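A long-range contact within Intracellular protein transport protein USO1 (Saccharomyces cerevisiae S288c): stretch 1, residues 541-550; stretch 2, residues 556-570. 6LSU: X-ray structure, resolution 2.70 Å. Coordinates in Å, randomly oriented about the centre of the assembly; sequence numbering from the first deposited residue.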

# COMPACT_ATOMS: atom_id res chain seq x y z
N ILE A 541 31.59 6.99 14.01
CA ILE A 541 31.88 5.53 13.95
C ILE A 541 32.20 5.14 12.51
O ILE A 541 32.99 4.20 12.30
N THR A 542 31.51 5.74 11.54
CA THR A 542 31.60 5.33 10.11
C THR A 542 32.90 5.90 9.58
O THR A 542 33.64 5.15 8.89
N ARG A 543 33.20 7.14 9.97
CA ARG A 543 34.46 7.85 9.61
C ARG A 543 35.67 7.02 10.06
O ARG A 543 36.61 6.79 9.26
N ASN A 544 35.69 6.55 11.29
CA ASN A 544 36.96 6.04 11.88
C ASN A 544 37.14 4.56 11.53
O ASN A 544 38.00 3.94 12.12
N VAL A 545 36.39 4.05 10.56
CA VAL A 545 36.63 2.69 10.02
C VAL A 545 37.78 2.75 9.01
O VAL A 545 37.79 3.67 8.14
N THR A 546 38.66 1.76 9.08
CA THR A 546 39.86 1.59 8.22
C THR A 546 39.68 0.32 7.39
O THR A 546 39.00 -0.60 7.88
N THR A 547 40.24 0.27 6.18
CA THR A 547 40.03 -0.87 5.25
C THR A 547 41.33 -1.28 4.56
O THR A 547 42.39 -0.66 4.84
N GLY A 548 41.24 -2.31 3.71
CA GLY A 548 42.21 -2.67 2.66
C GLY A 548 41.50 -2.98 1.34
O GLY A 548 40.69 -3.93 1.33
N ASN A 549 41.76 -2.21 0.28
CA ASN A 549 41.08 -2.39 -1.04
C ASN A 549 41.81 -1.64 -2.17
O ASN A 549 42.73 -0.86 -1.88
N ASP A 550 41.37 -1.88 -3.42
CA ASP A 550 41.93 -1.33 -4.69
C ASP A 550 43.45 -1.60 -4.68
O ASP A 550 44.12 -1.14 -5.64
N PRO A 556 47.04 1.68 6.70
CA PRO A 556 45.66 1.34 6.27
C PRO A 556 44.83 2.61 5.96
O PRO A 556 45.27 3.70 6.31
N LEU A 557 43.66 2.45 5.32
CA LEU A 557 42.92 3.57 4.66
C LEU A 557 41.52 3.80 5.27
O LEU A 557 40.66 2.86 5.24
N LYS A 558 41.27 5.02 5.76
CA LYS A 558 40.02 5.44 6.46
C LYS A 558 38.83 5.49 5.49
O LYS A 558 39.06 5.52 4.27
N ALA A 559 37.60 5.58 6.01
CA ALA A 559 36.36 5.40 5.22
C ALA A 559 36.28 6.46 4.11
O ALA A 559 36.10 6.10 2.91
N ILE A 560 36.39 7.74 4.47
CA ILE A 560 36.14 8.85 3.52
C ILE A 560 37.17 8.84 2.38
O ILE A 560 36.83 9.30 1.28
N GLN A 561 38.40 8.42 2.62
CA GLN A 561 39.44 8.39 1.55
C GLN A 561 39.22 7.15 0.68
O GLN A 561 39.21 7.26 -0.54
N THR A 562 38.93 6.01 1.29
CA THR A 562 38.49 4.77 0.57
C THR A 562 37.27 5.03 -0.35
O THR A 562 37.23 4.51 -1.48
N ILE A 563 36.28 5.75 0.11
CA ILE A 563 35.06 6.08 -0.71
C ILE A 563 35.51 7.01 -1.85
O ILE A 563 34.96 6.85 -2.99
N SER A 564 36.44 7.95 -1.57
CA SER A 564 36.97 8.93 -2.57
C SER A 564 37.61 8.19 -3.75
O SER A 564 37.22 8.45 -4.87
N GLU A 565 38.51 7.25 -3.46
CA GLU A 565 39.12 6.33 -4.46
C GLU A 565 38.00 5.61 -5.21
O GLU A 565 38.02 5.66 -6.46
N LEU A 566 37.03 5.01 -4.51
CA LEU A 566 35.89 4.29 -5.14
C LEU A 566 35.12 5.25 -6.05
O LEU A 566 34.84 4.87 -7.20
N LEU A 567 34.82 6.46 -5.58
CA LEU A 567 34.12 7.51 -6.35
C LEU A 567 34.85 7.73 -7.68
O LEU A 567 34.26 7.38 -8.74
N THR A 568 36.08 8.26 -7.62
CA THR A 568 36.87 8.70 -8.81
C THR A 568 36.93 7.53 -9.78
O THR A 568 36.50 7.74 -10.91
N THR A 569 37.29 6.32 -9.31
CA THR A 569 37.19 5.08 -10.11
C THR A 569 35.81 4.89 -10.76
O THR A 569 35.71 4.04 -11.67
N SER A 570 34.75 5.55 -10.26
CA SER A 570 33.34 5.27 -10.63
C SER A 570 32.89 6.27 -11.70
O SER A 570 31.82 6.09 -12.27

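What holds the two stretches together most firmly? The centre of the contact is a short antiparallel pairing in which Thr-547 faces Leu-557. Thr-547 N donates to Leu-557 O at 2.8 Å, while the return bond, from Leu-557 N to Thr-547 O, is weak at 3.4 Å, although nearly straight. Next to this pair, Thr-546 and Lys-558 form the non-hydrogen-bonded pair, and their CA atoms come within 4.2 Å. Here the backbones meet through CA-H...O contacts: Lys-558 CA lies 3.3 Å from Val-545 O, and Thr-546 CA lies 3.3 Å from Leu-557 O. Leu-557 O therefore receives both an amide and a CA-H from consecutive residues of the first stretch.

Which side-chain polar groups join this pairing to the helix that follows? Thr-547, buried and in the p rotamer (chi1 75°), places its OG1 3.2 Å from Thr-562 OG1. Thr-547 OG1 also lies 3.4 Å from Leu-557 O, which would be a weak bond; its proton has both acceptors within reach, and the choice between them is not settled. Thr-562 is better defined: its m rotamer turns OG1 back along its own helix, where it donates to Lys-558 O at 2.7 Å. That carbonyl also accepts the amide of Thr-562. The same hydroxyl of Thr-562, in the first turn of the helix, is the one that meets the strand residue Thr-547.

How does the start of the helix fit against the end of the preceding one? Ala-559 directs its CB toward the first stretch, and the small methyl sits 3.2 Å from Thr-542 O, a close approach to the backbone near the helix end. Ala-559 N is 2.9 Å from Val-545 O and 3.6 Å from Arg-543 O. The CA-to-CB bond of Arg-543 points sideways; chi1 and chi2 are both t, and Arg-543 CG meets Ile-560 CD1 at 4.1 Å. Ile-560, with chi1 m and chi2 t, also starts sideways, but its end comes nearer, making this an aliphatic contact beside the more polar part of the joint.

What does the long side chain of Lys-558 touch? It leaves the sheet on the same face as Thr-546, and its end bends nearer the first stretch. Lys-558 CE lies 3.3 Å from Asn-544 OD1 and 3.8 Å from Arg-543 NH1, approaching the guanidinium obliquely. Asn-544 points its CB away, yet in the m rotamer its amide swings back to reach the lysine; Lys-558 NZ is 3.4 Å from Asn-544 OD1.

How does the contact thin out at its edges? Pro-556 points toward the first stretch and rests its CB 3.9 Å from Thr-547 O and 4.4 Å from Thr-546 CB. Farther along, the poorly ordered Asp-550 points toward the helix, with OD2 4.3 Å from Glu-565 CB and 3.7 Å from Thr-569 OG1. Thr-569 OG1 already donates to Glu-565 O at 2.8 Å, within its own stretch.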

# COMPACT_ATOMS: atom_id res chain seq x y z
CB ILE A 541 30.70 4.69 14.50
CG1 ILE A 541 30.52 4.92 16.00
CG2 ILE A 541 30.91 3.20 14.18
CD1 ILE A 541 29.26 4.31 16.56
CB THR A 542 30.40 5.81 9.29
OG1 THR A 542 29.20 5.25 9.82
CG2 THR A 542 30.53 5.40 7.83
CB ARG A 543 34.49 9.27 10.18
CG ARG A 543 35.36 10.22 9.39
CD ARG A 543 35.26 11.69 9.75
NE ARG A 543 35.55 11.93 11.15
CZ ARG A 543 36.73 11.74 11.76
NH1 ARG A 543 37.78 11.29 11.09
NH2 ARG A 543 36.84 11.97 13.05
CB ASN A 544 37.08 6.43 13.35
CG ASN A 544 37.20 7.94 13.48
OD1 ASN A 544 38.03 8.57 12.80
ND2 ASN A 544 36.33 8.55 14.28
CB VAL A 545 35.35 2.09 9.39
CG1 VAL A 545 35.67 0.98 8.42
CG2 VAL A 545 34.40 1.57 10.45
CB THR A 546 41.08 1.50 9.13
OG1 THR A 546 40.88 0.25 9.80
CG2 THR A 546 41.20 2.66 10.11
CB THR A 547 38.97 -0.54 4.19
OG1 THR A 547 39.56 0.34 3.23
CG2 THR A 547 37.73 0.12 4.77
CB ASN A 549 39.61 -1.97 -0.96
CG ASN A 549 38.69 -3.01 -1.55
OD1 ASN A 549 38.51 -4.09 -0.99
ND2 ASN A 549 38.11 -2.69 -2.70
CB ASP A 550 41.57 0.16 -4.88
CG ASP A 550 40.55 0.48 -5.98
OD1 ASP A 550 40.27 -0.40 -6.82
OD2 ASP A 550 40.06 1.63 -6.01
CB PRO A 556 45.06 0.55 7.44
CG PRO A 556 46.22 0.35 8.42
CD PRO A 556 47.16 1.51 8.15
CB LEU A 557 42.87 3.30 3.15
CG LEU A 557 42.59 4.51 2.26
CD1 LEU A 557 43.35 5.75 2.73
CD2 LEU A 557 42.90 4.21 0.81
CB LYS A 558 40.17 6.84 7.04
CG LYS A 558 40.53 6.92 8.51
CD LYS A 558 40.63 8.37 8.98
CE LYS A 558 40.34 8.56 10.45
NZ LYS A 558 40.87 7.45 11.27
CB ALA A 559 35.15 5.46 6.13
CB ILE A 560 36.17 10.20 4.24
CG1 ILE A 560 34.92 10.35 5.12
CG2 ILE A 560 36.29 11.33 3.21
CD1 ILE A 560 34.67 11.75 5.64
CB GLN A 561 40.85 8.46 2.16
CG GLN A 561 41.75 9.47 1.45
CD GLN A 561 41.20 10.88 1.55
OE1 GLN A 561 40.77 11.47 0.56
NE2 GLN A 561 41.22 11.42 2.75
CB THR A 562 38.10 3.66 1.55
OG1 THR A 562 39.08 3.45 2.56
CG2 THR A 562 37.91 2.35 0.82
CB ILE A 563 33.96 6.72 0.18
CG1 ILE A 563 33.35 5.68 1.12
CG2 ILE A 563 32.87 7.41 -0.62
CD1 ILE A 563 32.65 6.26 2.33
CB SER A 564 37.92 9.89 -1.94
OG SER A 564 37.25 10.78 -1.05
CB GLU A 565 40.06 5.33 -3.78
CG GLU A 565 41.51 5.41 -4.27
CD GLU A 565 42.54 5.46 -3.15
OE1 GLU A 565 42.51 6.45 -2.38
OE2 GLU A 565 43.33 4.49 -3.04
CB LEU A 566 34.99 3.70 -4.05
CG LEU A 566 35.57 2.44 -3.40
CD1 LEU A 566 34.88 2.12 -2.08
CD2 LEU A 566 35.54 1.27 -4.38
CB LEU A 567 34.06 8.80 -5.53
CG LEU A 567 33.11 9.87 -6.05
CD1 LEU A 567 33.26 11.16 -5.27
CD2 LEU A 567 33.33 10.11 -7.51
CB THR A 568 38.29 9.17 -8.45
OG1 THR A 568 38.99 8.18 -7.68
CG2 THR A 568 38.27 10.45 -7.66
CB THR A 569 37.45 3.83 -9.28
OG1 THR A 569 38.68 3.90 -8.55
CG2 THR A 569 37.46 2.56 -10.09
CB SER A 570 32.40 5.30 -9.42
OG SER A 570 31.95 6.62 -9.07